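Local coordinates for phosphodiesterase (PDB 7D7P), which binds a zinc and a magnesium ion within an all-helical fold, as a phosphodiesterase of the HD superfamily, at residues 125-128 against 129-132; 131-134 against 135-138; 203-206 against 207-211; 276-279 against 280-284; 322-325 against 326-329. One frame throughout, in Å; residues are numbered along the deposited sequence.

Contact 1 (125-128 against 129-132); sequences SVAT and EFIT
Ala127 and the pair Phe130 and Ile131 close the turn that ends helix 109-126 and begins the short connection to helix 133-145. The carbonyl oxygen of Ala127 gathers two backbone donors. Ile131 N reaches Ala127 O at 3.1 Å in a straight bond (167°) that runs close to the direction in which the carbonyl points, whereas Phe130 N meets Ala127 O at 3.3 Å from above the carbonyl plane. The same oxygen also lies 3.1 Å from CG2 of Ile131, so a methyl covers one flank of this doubly bonded acceptor. Phe130 adopts the sterically demanding first torsion (chi1 58°), with CG between its backbone N and carbonyl carbon; this folds the ring back over the turn. Ala127 CA stands over one ring face, off centre toward the rim, in a CH-pi contact of 3.9 Å to the centroid. The methyl of Ala127 adds to it, with CB 3.7 Å from Phe130 CZ. On the other flank of the turn a water donates to Val126 O at 2.7 Å and accepts from Glu129 N at 2.8 Å, bridging the last residue of the helix to the loop. Beyond the turn, Phe130 reaches Arg248 and Ile131 reaches Leu252 on helix 245-260, and Ile131 also pairs through its backbone with Ala39. The bond from Ile131 N back to Ala127 O, four residues earlier, closes an alpha-turn, here in the short connection between two helices of the all-helical phosphodiesterase fold.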
# COMPACT_ATOMS: atom_id res chain seq x y z
N SER A 125 21.89 1.15 -17.90
CA SER A 125 21.18 -0.11 -17.71
C SER A 125 20.18 -0.40 -18.83
O SER A 125 20.02 -1.55 -19.23
CB SER A 125 20.48 -0.11 -16.35
OG SER A 125 21.40 0.11 -15.30
N VAL A 126 19.48 0.62 -19.33
CA VAL A 126 18.35 0.37 -20.22
C VAL A 126 18.40 1.15 -21.53
O VAL A 126 17.65 0.81 -22.46
CB VAL A 126 17.01 0.66 -19.50
CG1 VAL A 126 16.89 -0.17 -18.23
CG2 VAL A 126 16.87 2.14 -19.20
N ALA A 127 19.23 2.18 -21.68
CA ALA A 127 19.11 3.09 -22.82
C ALA A 127 20.24 2.98 -23.84
O ALA A 127 20.23 3.71 -24.83
CB ALA A 127 19.02 4.54 -22.33
N THR A 128 21.20 2.07 -23.64
CA THR A 128 22.38 2.04 -24.49
C THR A 128 22.07 1.82 -25.96
O THR A 128 22.88 2.18 -26.82
CB THR A 128 23.36 0.96 -24.02
OG1 THR A 128 22.72 -0.32 -24.10
CG2 THR A 128 23.80 1.22 -22.59
N GLU A 129 20.91 1.24 -26.29
CA GLU A 129 20.64 0.84 -27.66
C GLU A 129 19.60 1.70 -28.37
O GLU A 129 19.27 1.42 -29.52
CB GLU A 129 20.21 -0.63 -27.70
CG GLU A 129 21.34 -1.60 -27.36
CD GLU A 129 21.20 -2.94 -28.06
OE1 GLU A 129 20.19 -3.15 -28.77
OE2 GLU A 129 22.10 -3.79 -27.91
N PHE A 130 19.07 2.74 -27.72
CA PHE A 130 18.20 3.68 -28.42
C PHE A 130 18.53 5.15 -28.20
O PHE A 130 18.20 5.96 -29.07
CB PHE A 130 16.72 3.43 -28.07
CG PHE A 130 16.39 3.53 -26.60
CD1 PHE A 130 16.17 4.75 -26.00
CD2 PHE A 130 16.25 2.38 -25.84
CE1 PHE A 130 15.85 4.84 -24.65
CE2 PHE A 130 15.93 2.45 -24.49
CZ PHE A 130 15.73 3.69 -23.90
N ILE A 131 19.17 5.52 -27.09
CA ILE A 131 19.52 6.92 -26.87
C ILE A 131 20.59 7.34 -27.86
O ILE A 131 21.49 6.56 -28.21
CB ILE A 131 19.96 7.16 -25.42
CG1 ILE A 131 19.91 8.65 -25.08
CG2 ILE A 131 21.37 6.62 -25.17
CD1 ILE A 131 20.26 8.97 -23.64
N THR A 132 20.50 8.57 -28.34
CA THR A 132 21.51 9.11 -29.25
C THR A 132 22.62 9.79 -28.46
O THR A 132 22.50 10.06 -27.26
CB THR A 132 20.88 10.09 -30.24
OG1 THR A 132 20.69 11.36 -29.61
CG2 THR A 132 19.55 9.57 -30.75
O HOH W 1 18.93 0.00 -24.68

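Contact 2 (131-134 against 135-138); sequences ITEV and ELLA
Thr132 and Glu135 form a capping box at the N-terminus of helix 133-145, each side chain bonding the backbone N of the other. Thr132 OG1 accepts from Glu135 N at 3.1 Å and 166°. In return, Glu135 OE1 takes Thr132 N at 3.2 Å, approached from above the carboxylate plane rather than within it. With chi1 of Thr132 at 79°, OG1 sits between the backbone N and the carbonyl carbon and faces the first helical turn; the extended chain of Glu135 crosses it at an angle, bringing CG to 3.3 Å from Thr132 OG1. This is the tight part of the contact. The carboxylate of Glu135 is also held by two arginines, with OE2 on Arg205 and OE1 on Arg248, both salt bridges, an arrangement that would probably keep it ionised. The side of Glu133 and Val134 is looser and partly exposed: Glu133 points off the helix and hydrogen-bonds Ala40 N through OE1, its side chain about 4 Å from a bound nonaethylene glycol, probably from the crystallisation liquor, while Val134 touches Phe83 and Leu206. Regular helical bonding starts behind the cap, with Leu136 N on Thr132 O at 2.9 Å and Ala138 N on Val134 O at 2.9 Å. Ile131, just ahead of the cap, slides past Glu135 in the opposite direction, its CG1 3.7 Å from Glu135 CB and its CD1 close to Leu136 CA.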
# COMPACT_ATOMS: atom_id res chain seq x y z
N ILE A 131 19.17 5.52 -27.09
CA ILE A 131 19.52 6.92 -26.87
C ILE A 131 20.59 7.34 -27.86
O ILE A 131 21.49 6.56 -28.21
CB ILE A 131 19.96 7.16 -25.42
CG1 ILE A 131 19.91 8.65 -25.08
CG2 ILE A 131 21.37 6.62 -25.17
CD1 ILE A 131 20.26 8.97 -23.64
N THR A 132 20.50 8.57 -28.34
CA THR A 132 21.51 9.11 -29.25
C THR A 132 22.62 9.79 -28.46
O THR A 132 22.50 10.06 -27.26
CB THR A 132 20.88 10.09 -30.24
OG1 THR A 132 20.69 11.36 -29.61
CG2 THR A 132 19.55 9.57 -30.75
N GLU A 133 23.72 10.08 -29.16
CA GLU A 133 24.86 10.72 -28.53
C GLU A 133 24.50 12.11 -28.01
O GLU A 133 24.91 12.49 -26.90
CB GLU A 133 26.02 10.81 -29.52
CG GLU A 133 27.38 10.99 -28.86
CD GLU A 133 27.82 9.76 -28.10
OE1 GLU A 133 27.59 8.64 -28.61
OE2 GLU A 133 28.39 9.91 -27.00
N VAL A 134 23.74 12.88 -28.79
CA VAL A 134 23.36 14.22 -28.36
C VAL A 134 22.42 14.15 -27.16
O VAL A 134 22.55 14.92 -26.20
CB VAL A 134 22.75 15.01 -29.53
CG1 VAL A 134 22.07 16.27 -29.04
CG2 VAL A 134 23.83 15.35 -30.56
N GLU A 135 21.46 13.22 -27.20
CA GLU A 135 20.53 13.07 -26.08
C GLU A 135 21.24 12.61 -24.81
O GLU A 135 20.83 12.97 -23.70
CB GLU A 135 19.41 12.10 -26.45
CG GLU A 135 18.48 12.61 -27.54
CD GLU A 135 17.65 11.50 -28.17
OE1 GLU A 135 17.90 10.32 -27.87
OE2 GLU A 135 16.75 11.83 -28.98
N LEU A 136 22.31 11.81 -24.95
CA LEU A 136 23.08 11.40 -23.78
C LEU A 136 23.75 12.59 -23.12
O LEU A 136 23.69 12.76 -21.90
CB LEU A 136 24.11 10.34 -24.18
CG LEU A 136 25.03 9.84 -23.07
CD1 LEU A 136 24.23 9.17 -21.96
CD2 LEU A 136 26.09 8.90 -23.63
N LEU A 137 24.41 13.44 -23.92
CA LEU A 137 25.00 14.66 -23.39
C LEU A 137 23.94 15.55 -22.76
O LEU A 137 24.18 16.16 -21.71
CB LEU A 137 25.75 15.40 -24.49
CG LEU A 137 26.31 16.79 -24.16
CD1 LEU A 137 27.40 16.68 -23.09
CD2 LEU A 137 26.85 17.47 -25.41
N ALA A 138 22.76 15.63 -23.38
CA ALA A 138 21.69 16.45 -22.83
C ALA A 138 21.19 15.93 -21.49
O ALA A 138 20.83 16.72 -20.62
CB ALA A 138 20.53 16.53 -23.82

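Contact 3 (203-206 against 207-211); sequences FKRL and RAVII
Phe203 and Arg207 both carry CG opposite the backbone N (chi1 176° in each), which sends the two side chains off the same flank of helix 200-215 to cross at an angle. Arg207 CB lies over one face of the Phe203 ring and Arg207 CD passes 4.0 Å from Phe203 CE2; in orientation the ring and guanidinium planes differ by 7°. Farther out, Ile211 CD1 covers one face of the Arg207 guanidinium, 3.8 Å above its plane, and Phe184 of helix 174-187 offers the group a cation-pi contact. Arg205 bends at its second torsion and lays its guanidinium beside Val209, whose CG2 comes 3.8 Å from Arg205 NE over one face of the group; the far end reaches the carboxylate of Glu135. Leu206 and Ile210 run side by side in the same direction, with CD2 of Leu206 3.7 Å from CD1 of Ile210; Leu206 also touches Val134 and Ala138, and Ile210 touches Phe184. Under these pairs the backbone is regular, as the bonds from Arg207 N to Phe203 O (2.7 Å) and from Val209 N to Arg205 O (2.9 Å) illustrate. Side chains four residues apart, in aromatic-aliphatic, guanidinium-methyl and aliphatic pairs, line a helix packed against helices 133-145, 174-187 and 245-260 of the all-helical phosphodiesterase fold.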
# COMPACT_ATOMS: atom_id res chain seq x y z
N PHE A 203 22.02 20.96 -31.39
CA PHE A 203 21.70 21.79 -30.24
C PHE A 203 20.19 21.94 -30.07
O PHE A 203 19.70 21.98 -28.94
CB PHE A 203 22.35 23.17 -30.38
CG PHE A 203 22.00 24.12 -29.27
CD1 PHE A 203 22.61 24.02 -28.03
CD2 PHE A 203 21.04 25.11 -29.47
CE1 PHE A 203 22.28 24.89 -27.01
CE2 PHE A 203 20.71 25.98 -28.45
CZ PHE A 203 21.32 25.87 -27.22
N LYS A 204 19.45 22.01 -31.18
CA LYS A 204 18.00 22.10 -31.09
C LYS A 204 17.41 20.87 -30.40
O LYS A 204 16.48 20.99 -29.59
CB LYS A 204 17.39 22.26 -32.49
CG LYS A 204 17.58 23.65 -33.08
CD LYS A 204 16.89 23.78 -34.43
CE LYS A 204 15.38 23.85 -34.28
NZ LYS A 204 14.94 25.11 -33.62
N ARG A 205 17.94 19.68 -30.70
CA ARG A 205 17.47 18.48 -30.03
C ARG A 205 17.93 18.45 -28.57
O ARG A 205 17.16 18.10 -27.67
CB ARG A 205 17.95 17.24 -30.78
CG ARG A 205 17.56 15.92 -30.13
CD ARG A 205 16.05 15.74 -30.06
NE ARG A 205 15.68 14.42 -29.55
CZ ARG A 205 14.44 14.02 -29.33
NH1 ARG A 205 13.42 14.83 -29.57
NH2 ARG A 205 14.21 12.80 -28.87
N LEU A 206 19.19 18.84 -28.33
CA LEU A 206 19.69 18.90 -26.96
C LEU A 206 18.88 19.87 -26.11
O LEU A 206 18.55 19.58 -24.95
CB LEU A 206 21.17 19.31 -26.96
CG LEU A 206 21.79 19.56 -25.59
CD1 LEU A 206 23.04 18.71 -25.41
CD2 LEU A 206 22.12 21.03 -25.39
N ARG A 207 18.55 21.04 -26.67
CA ARG A 207 17.75 22.02 -25.93
C ARG A 207 16.35 21.48 -25.65
O ARG A 207 15.82 21.64 -24.54
CB ARG A 207 17.67 23.33 -26.71
CG ARG A 207 16.78 24.39 -26.10
CD ARG A 207 17.17 25.79 -26.59
NE ARG A 207 16.18 26.81 -26.22
CZ ARG A 207 16.12 27.39 -25.03
NH1 ARG A 207 16.97 27.06 -24.07
NH2 ARG A 207 15.19 28.31 -24.79
N ALA A 208 15.74 20.82 -26.64
CA ALA A 208 14.41 20.25 -26.44
C ALA A 208 14.41 19.17 -25.37
O ALA A 208 13.48 19.06 -24.57
CB ALA A 208 13.87 19.70 -27.76
N VAL A 209 15.47 18.35 -25.34
CA VAL A 209 15.55 17.27 -24.36
C VAL A 209 15.72 17.84 -22.95
O VAL A 209 15.07 17.38 -22.01
CB VAL A 209 16.69 16.30 -24.72
CG1 VAL A 209 17.00 15.38 -23.55
CG2 VAL A 209 16.32 15.48 -25.95
N ILE A 210 16.58 18.84 -22.80
CA ILE A 210 16.82 19.43 -21.48
C ILE A 210 15.56 20.10 -20.95
O ILE A 210 15.19 19.93 -19.79
CB ILE A 210 18.01 20.41 -21.54
CG1 ILE A 210 19.32 19.65 -21.74
CG2 ILE A 210 18.06 21.26 -20.28
CD1 ILE A 210 20.50 20.55 -22.06
N ILE A 211 14.89 20.88 -21.80
CA ILE A 211 13.68 21.58 -21.37
C ILE A 211 12.61 20.59 -20.94
O ILE A 211 12.05 20.69 -19.84
CB ILE A 211 13.17 22.51 -22.49
CG1 ILE A 211 14.11 23.71 -22.67
CG2 ILE A 211 11.74 22.98 -22.18
CD1 ILE A 211 13.83 24.52 -23.93

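Contact 4 (276-279 against 280-284); sequences ARLQ and KEFNN
Phe282 lies back along helix 268-291 over the residue one turn earlier, Leu278. Its path can be followed outward from the backbone. CB lies 3.4 Å from Gln279 O, and CG, anti to its own carbonyl carbon (chi1 -72°), stands 3.5 Å from Leu278 O. That carbonyl oxygen sits over one ring face, displaced toward the rim, while also accepting the helical bond from Phe282 N at 2.9 Å, in the carbonyl plane. Farther out, the ring leaves the backbone and meets the leucine branches: CE1 is 3.9 Å from Leu278 CD1, CE2 faces Leu278 CD2 at 4.0 Å, and the tip CZ is 3.7 Å from Leu278 CG. Leu278 CG thus stands over the same ring, 26° off its normal, in a CH-pi contact of 4.0 Å to the centroid. Leu278 answers with CG opposite its own backbone N (chi1 -174°), which brings its branches up against the ring. On another flank, Glu281 spends both carboxylate oxygens on the loop just ahead of helix 109-126, OE1 on His107 ND1 and OE2 on Phe106 N, and Arg277 NH1 bonds Pro105 O. Gln279 NE2 ties the helix to Asp304 O, ahead of helix 305-330. Phe282 also touches Met300. The chemistry thus divides by flank: an apolar ring-leucine pair on one side, and on others amides and charges spent on nearby loops, which implies that polar bonds to neighbouring loops and apolar contacts together hold this part of the helix.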
# COMPACT_ATOMS: atom_id res chain seq x y z
N ALA A 276 15.45 13.02 6.14
CA ALA A 276 15.49 13.95 7.26
C ALA A 276 15.88 15.35 6.81
O ALA A 276 15.44 16.34 7.41
CB ALA A 276 16.46 13.45 8.33
N ARG A 277 16.69 15.46 5.76
CA ARG A 277 17.05 16.76 5.22
C ARG A 277 15.87 17.41 4.50
O ARG A 277 15.68 18.63 4.58
CB ARG A 277 18.25 16.63 4.28
CG ARG A 277 19.55 16.34 5.02
CD ARG A 277 20.67 15.92 4.09
NE ARG A 277 21.95 15.92 4.78
CZ ARG A 277 22.82 16.93 4.75
NH1 ARG A 277 22.53 18.02 4.05
NH2 ARG A 277 23.96 16.84 5.41
N LEU A 278 15.07 16.61 3.79
CA LEU A 278 13.88 17.15 3.14
C LEU A 278 12.86 17.61 4.16
O LEU A 278 12.20 18.65 3.98
CB LEU A 278 13.27 16.11 2.20
CG LEU A 278 12.10 16.59 1.34
CD1 LEU A 278 12.56 17.63 0.33
CD2 LEU A 278 11.40 15.43 0.65
N GLN A 279 12.69 16.85 5.25
CA GLN A 279 11.78 17.25 6.31
C GLN A 279 12.18 18.60 6.90
O GLN A 279 11.32 19.42 7.23
CB GLN A 279 11.74 16.18 7.40
CG GLN A 279 10.69 16.41 8.48
CD GLN A 279 10.84 15.46 9.66
OE1 GLN A 279 11.94 15.24 10.15
NE2 GLN A 279 9.73 14.89 10.10
N LYS A 280 13.49 18.85 7.02
CA LYS A 280 13.95 20.13 7.54
C LYS A 280 13.54 21.28 6.62
O LYS A 280 13.17 22.36 7.10
CB LYS A 280 15.47 20.11 7.72
CG LYS A 280 16.01 21.27 8.54
CD LYS A 280 17.52 21.22 8.64
CE LYS A 280 17.98 21.36 10.09
NZ LYS A 280 19.45 21.62 10.17
N GLU A 281 13.60 21.06 5.30
CA GLU A 281 13.11 22.07 4.37
C GLU A 281 11.61 22.27 4.52
O GLU A 281 11.12 23.41 4.50
CB GLU A 281 13.47 21.68 2.94
CG GLU A 281 14.96 21.66 2.66
CD GLU A 281 15.27 21.54 1.18
OE1 GLU A 281 14.32 21.51 0.36
OE2 GLU A 281 16.47 21.48 0.84
N PHE A 282 10.86 21.18 4.66
CA PHE A 282 9.42 21.29 4.86
C PHE A 282 9.10 22.11 6.11
O PHE A 282 8.22 22.97 6.09
CB PHE A 282 8.79 19.90 4.96
CG PHE A 282 8.73 19.15 3.65
CD1 PHE A 282 9.13 19.75 2.47
CD2 PHE A 282 8.28 17.84 3.61
CE1 PHE A 282 9.08 19.06 1.27
CE2 PHE A 282 8.22 17.15 2.42
CZ PHE A 282 8.62 17.76 1.25
N ASN A 283 9.83 21.86 7.20
CA ASN A 283 9.57 22.58 8.45
C ASN A 283 9.91 24.06 8.31
O ASN A 283 9.20 24.91 8.85
CB ASN A 283 10.36 21.95 9.60
CG ASN A 283 9.96 20.51 9.86
OD1 ASN A 283 8.86 20.08 9.49
ND2 ASN A 283 10.84 19.76 10.50
N ASN A 284 11.00 24.37 7.61
CA ASN A 284 11.36 25.77 7.39
C ASN A 284 10.32 26.50 6.55
O ASN A 284 10.07 27.69 6.76
CB ASN A 284 12.74 25.87 6.73
CG ASN A 284 13.87 25.54 7.69
OD1 ASN A 284 13.72 25.65 8.91
ND2 ASN A 284 15.01 25.13 7.15

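Contact 5 (322-325 against 326-329); sequences PWHQ and QLSQ
His324 O is the gripped atom of this stretch of helix 305-330: Ser328 N bonds it at 2.7 Å and 159°, and Ser328 OG lies 2.9 Å from the same His324 O. The second bond is not settled, since the hydroxyl proton has another acceptor within reach. Serines in helices often place OG near the carbonyl four residues earlier, and chi1 of -64°, with OG anti to its own carbonyl carbon, puts it there. A water lies at the edge of the His324 ring, in its plane and 3.1 Å from ND1, and is modelled so close to Ser328 OG that its link there is doubtful. The helix is kinked at Pro322, whose N makes no bond to the preceding turn, and Gln326 N holds Pro322 O weakly. Trp323 hydrogen-bonds Thr258 through NE1 and meets His257 edge-to-face, while Gln326 OE1 takes Asn233 ND2 of helix 222-234. Leu327, bonded by its N to Trp323 O at 2.9 Å, runs side by side with His324. Its methyl CD2 sits 4.1 Å from His324 ND1 and 4.4 Å from Trp323 NE1.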
# COMPACT_ATOMS: atom_id res chain seq x y z
N PRO A 322 4.19 2.38 -6.90
CA PRO A 322 3.43 2.25 -8.15
C PRO A 322 4.20 2.75 -9.36
O PRO A 322 4.01 2.23 -10.47
CB PRO A 322 2.17 3.08 -7.90
CG PRO A 322 2.05 3.16 -6.42
CD PRO A 322 3.46 3.21 -5.92
N TRP A 323 5.07 3.75 -9.18
CA TRP A 323 5.88 4.23 -10.29
C TRP A 323 6.84 3.15 -10.78
O TRP A 323 6.90 2.85 -11.97
CB TRP A 323 6.65 5.49 -9.87
CG TRP A 323 7.58 6.02 -10.92
CD1 TRP A 323 8.92 5.78 -11.03
CD2 TRP A 323 7.25 6.89 -12.01
NE1 TRP A 323 9.44 6.44 -12.12
CE2 TRP A 323 8.43 7.13 -12.73
CE3 TRP A 323 6.06 7.49 -12.44
CZ2 TRP A 323 8.46 7.95 -13.86
CZ3 TRP A 323 6.09 8.30 -13.56
CH2 TRP A 323 7.29 8.52 -14.26
N HIS A 324 7.60 2.55 -9.85
CA HIS A 324 8.60 1.56 -10.23
C HIS A 324 7.98 0.24 -10.65
O HIS A 324 8.63 -0.53 -11.37
CB HIS A 324 9.58 1.35 -9.08
CG HIS A 324 10.66 2.38 -9.01
ND1 HIS A 324 11.92 2.18 -9.53
CD2 HIS A 324 10.67 3.63 -8.50
CE1 HIS A 324 12.66 3.25 -9.33
NE2 HIS A 324 11.92 4.16 -8.71
N GLN A 325 6.76 -0.06 -10.22
CA GLN A 325 6.06 -1.23 -10.73
C GLN A 325 5.77 -1.09 -12.22
O GLN A 325 5.90 -2.05 -12.98
CB GLN A 325 4.77 -1.47 -9.94
CG GLN A 325 5.00 -2.10 -8.58
CD GLN A 325 3.72 -2.22 -7.77
OE1 GLN A 325 2.85 -1.36 -7.83
NE2 GLN A 325 3.60 -3.30 -7.00
N GLN A 326 5.38 0.11 -12.65
CA GLN A 326 5.20 0.35 -14.08
C GLN A 326 6.54 0.43 -14.80
O GLN A 326 6.67 -0.04 -15.93
CB GLN A 326 4.38 1.62 -14.31
CG GLN A 326 2.94 1.50 -13.86
CD GLN A 326 2.23 0.34 -14.53
OE1 GLN A 326 2.28 0.19 -15.75
NE2 GLN A 326 1.57 -0.49 -13.73
N LEU A 327 7.54 1.03 -14.15
CA LEU A 327 8.86 1.14 -14.78
C LEU A 327 9.50 -0.23 -14.96
O LEU A 327 10.09 -0.51 -16.01
CB LEU A 327 9.76 2.06 -13.95
CG LEU A 327 11.13 2.39 -14.54
CD1 LEU A 327 10.98 3.19 -15.83
CD2 LEU A 327 11.99 3.14 -13.54
N SER A 328 9.39 -1.10 -13.95
CA SER A 328 9.96 -2.44 -14.05
C SER A 328 9.22 -3.30 -15.07
O SER A 328 9.81 -4.26 -15.58
CB SER A 328 9.95 -3.13 -12.69
OG SER A 328 10.78 -2.44 -11.77
N GLN A 329 7.96 -2.99 -15.36
CA GLN A 329 7.24 -3.76 -16.37
C GLN A 329 7.66 -3.38 -17.78
O GLN A 329 7.66 -4.23 -18.68
CB GLN A 329 5.73 -3.57 -16.20
CG GLN A 329 4.88 -4.56 -16.99
CD GLN A 329 4.90 -5.95 -16.40
OE1 GLN A 329 5.22 -6.14 -15.22
NE2 GLN A 329 4.56 -6.95 -17.21
O HOH W 2 11.94 -0.37 -11.28

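Overall arrangement
Contacts 1 and 2 run on from one another, sharing Ile131 and Thr132, with centres about 9 Å apart. Contacts 2 and 3, centres about 10 Å apart, touch: Glu135 OE2 meets Arg205 NH2 at 2.7 Å, and Ala138 packs on Leu206, Val209 and Ile210. Contact 4 lies across the chain's centre from these three, its centre about 33 to 36 Å from theirs, while the centre of contact 5 is about 18 Å from that of contact 1 and about 27 Å from that of contact 4. None of the five includes the zinc ligands His111, His146, Asp147 and Asp260; the side chain of Leu278 is about 9 Å from zinc, those of Ile210 and Trp323 about 13 Å.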